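PDB 1SR8: cobalt-precorrin-5B C(1)-methyltransferase from Archaeoglobus fulgidus, which probably catalyses the S-adenosylmethionine-dependent methylation of C-1 of cobalt-precorrin-5B to cobalt-precorrin-6A, a step of anaerobic cobalamin biosynthesis. Local coordinates for residues E269-A272 with R273-G276. Residues are numbered along the deposited sequence; the frame is centred on the assembly and turned at random.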
ATOM      1  N   GLU A 269      -4.247 -25.376  -9.736  1.00 53.36           N
ATOM      2  CA  GLU A 269      -3.577 -26.656  -9.512  1.00 53.75           C
ATOM      3  C   GLU A 269      -3.128 -27.305 -10.818  1.00 53.83           C
ATOM      4  O   GLU A 269      -2.138 -28.036 -10.837  1.00 54.29           O
ATOM      5  CB  GLU A 269      -4.514 -27.589  -8.755  1.00 54.49           C
ATOM      6  CG  GLU A 269      -5.932 -27.577  -9.310  1.00 57.99           C
ATOM      7  CD  GLU A 269      -6.953 -28.111  -8.321  1.00 60.42           C
ATOM      8  OE1 GLU A 269      -7.008 -27.582  -7.186  1.00 61.41           O
ATOM      9  OE2 GLU A 269      -7.701 -29.053  -8.679  1.00 60.98           O
ATOM     10  N   GLU A 270      -3.857 -27.045 -11.902  1.00 53.61           N
ATOM     11  CA  GLU A 270      -3.499 -27.589 -13.210  1.00 53.81           C
ATOM     12  C   GLU A 270      -2.271 -26.844 -13.725  1.00 53.28           C
ATOM     13  O   GLU A 270      -1.309 -27.457 -14.188  1.00 51.88           O
ATOM     14  CB  GLU A 270      -4.654 -27.420 -14.202  1.00 55.23           C
ATOM     15  CG  GLU A 270      -5.877 -28.284 -13.900  1.00 57.63           C
ATOM     16  CD  GLU A 270      -7.000 -28.086 -14.912  1.00 59.36           C
ATOM     17  OE1 GLU A 270      -6.764 -28.277 -16.129  1.00 59.89           O
ATOM     18  OE2 GLU A 270      -8.124 -27.737 -14.487  1.00 61.09           O
ATOM     19  N   ARG A 271      -2.323 -25.515 -13.643  1.00 52.90           N
ATOM     20  CA  ARG A 271      -1.217 -24.663 -14.064  1.00 52.68           C
ATOM     21  C   ARG A 271      -0.020 -24.963 -13.172  1.00 52.32           C
ATOM     22  O   ARG A 271       1.127 -24.866 -13.607  1.00 51.93           O
ATOM     23  CB  ARG A 271      -1.594 -23.183 -13.928  1.00 53.04           C
ATOM     24  CG  ARG A 271      -2.296 -22.592 -15.135  1.00 53.96           C
ATOM     25  CD  ARG A 271      -1.327 -22.426 -16.293  1.00 54.98           C
ATOM     26  NE  ARG A 271      -0.317 -21.407 -16.019  1.00 56.25           N
ATOM     27  CZ  ARG A 271       0.737 -21.161 -16.796  1.00 56.25           C
ATOM     28  NH1 ARG A 271       0.925 -21.865 -17.903  1.00 57.85           N
ATOM     29  NH2 ARG A 271       1.601 -20.209 -16.471  1.00 55.81           N
ATOM     30  N   ALA A 272      -0.299 -25.322 -11.921  1.00 51.61           N
ATOM     31  CA  ALA A 272       0.750 -25.646 -10.961  1.00 51.88           C
ATOM     32  C   ALA A 272       1.573 -26.833 -11.452  1.00 52.40           C
ATOM     33  O   ALA A 272       2.757 -26.699 -11.754  1.00 52.20           O
ATOM     34  CB  ALA A 272       0.138 -25.961  -9.603  1.00 51.19           C
ATOM     35  N   ARG A 273       0.942 -27.997 -11.533  1.00 53.34           N
ATOM     36  CA  ARG A 273       1.635 -29.193 -11.994  1.00 54.03           C
ATOM     37  C   ARG A 273       2.054 -29.053 -13.461  1.00 53.15           C
ATOM     38  O   ARG A 273       2.899 -29.799 -13.957  1.00 53.27           O
ATOM     39  CB  ARG A 273       0.748 -30.435 -11.767  1.00 54.76           C
ATOM     40  CG  ARG A 273       0.925 -31.045 -10.361  1.00 56.57           C
ATOM     41  CD  ARG A 273      -0.386 -31.287  -9.595  1.00 57.25           C
ATOM     42  NE  ARG A 273      -1.139 -32.435 -10.100  1.00 58.58           N
ATOM     43  CZ  ARG A 273      -2.179 -32.993  -9.479  1.00 58.00           C
ATOM     44  NH1 ARG A 273      -2.603 -32.517  -8.315  1.00 58.30           N
ATOM     45  NH2 ARG A 273      -2.799 -34.033 -10.026  1.00 57.62           N
ATOM     46  N   GLU A 274       1.478 -28.064 -14.135  1.00 52.51           N
ATOM     47  CA  GLU A 274       1.761 -27.782 -15.541  1.00 51.36           C
ATOM     48  C   GLU A 274       3.000 -26.895 -15.718  1.00 50.08           C
ATOM     49  O   GLU A 274       3.484 -26.702 -16.831  1.00 50.93           O
ATOM     50  CB  GLU A 274       0.542 -27.102 -16.153  1.00 53.63           C
ATOM     51  CG  GLU A 274       0.644 -26.732 -17.606  1.00 56.17           C
ATOM     52  CD  GLU A 274      -0.704 -26.313 -18.160  1.00 58.95           C
ATOM     53  OE1 GLU A 274      -1.638 -27.146 -18.119  1.00 60.89           O
ATOM     54  OE2 GLU A 274      -0.836 -25.159 -18.628  1.00 59.57           O
ATOM     55  N   GLU A 275       3.504 -26.357 -14.613  1.00 47.93           N
ATOM     56  CA  GLU A 275       4.678 -25.492 -14.630  1.00 44.36           C
ATOM     57  C   GLU A 275       5.778 -26.102 -13.775  1.00 42.87           C
ATOM     58  O   GLU A 275       6.902 -25.614 -13.763  1.00 43.65           O
ATOM     59  CB  GLU A 275       4.330 -24.117 -14.065  1.00 43.62           C
ATOM     60  CG  GLU A 275       3.401 -23.276 -14.921  1.00 42.91           C
ATOM     61  CD  GLU A 275       4.109 -22.665 -16.104  1.00 42.11           C
ATOM     62  OE1 GLU A 275       5.345 -22.480 -16.022  1.00 41.94           O
ATOM     63  OE2 GLU A 275       3.432 -22.355 -17.106  1.00 42.48           O
ATOM     64  N   GLY A 276       5.442 -27.160 -13.049  1.00 40.91           N
ATOM     65  CA  GLY A 276       6.419 -27.807 -12.193  1.00 39.28           C
ATOM     66  C   GLY A 276       6.708 -26.998 -10.944  1.00 38.54           C
ATOM     67  O   GLY A 276       7.768 -27.147 -10.325  1.00 38.98           O
TER
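Glu275 meets the guanidinium of Arg271 over its face, not at its edge. Its carboxylate oxygen OE2 lies 2.7 Å from Arg271 NH1, 2.9 Å from Arg271 NH2 and 3.0 Å from Arg271 CZ. The two flat groups are turned 60° apart. This is a close salt bridge without the in-plane pairing of N-H groups and carboxylate oxygens. Glu275 CG also sits 3.8 Å above the guanidinium plane, over its centre. The two side chains lie side by side and point the same way. A bend at chi2 of Glu275 (-76°) folds its carboxylate back over the arginine. Bends at chi2 and chi3 bring the end of Arg271, whose CB points away, back toward Glu275.

Glu274 comes to the same guanidinium near its plane. Its OE2 is 3.8 Å from Arg271 NH1, a long salt bridge. The stronger partner of Glu274 is Arg267, two turns earlier, which also pairs with Glu270. Asp240 adds a salt bridge to Arg271 NH2, so three acidic residues pair with this arginine, one of them at long range. A leucine in place of Arg271 would probably leave Glu275 and Asp240 without this shared counter-charge, while Glu274 could keep Arg267.

Arg273 N donates almost straight to Glu269 O at 3.2 Å, as in an alpha helix. Further on, Glu275 N reaches Ala272 O at 3.0 Å with an N-H...O angle of 161°, and Gly276 N makes a weak bond to that oxygen. Gly276 then leaves helical geometry with positive phi, which suits glycine.

This is a helix C-terminus closed by a positive-phi glycine, with a salt-bridge network on its surface. It leads from helix 265-273 into edge strand 278-281, completing a beta-alpha-beta crossover from strand 248-253 in the four-stranded parallel sheet.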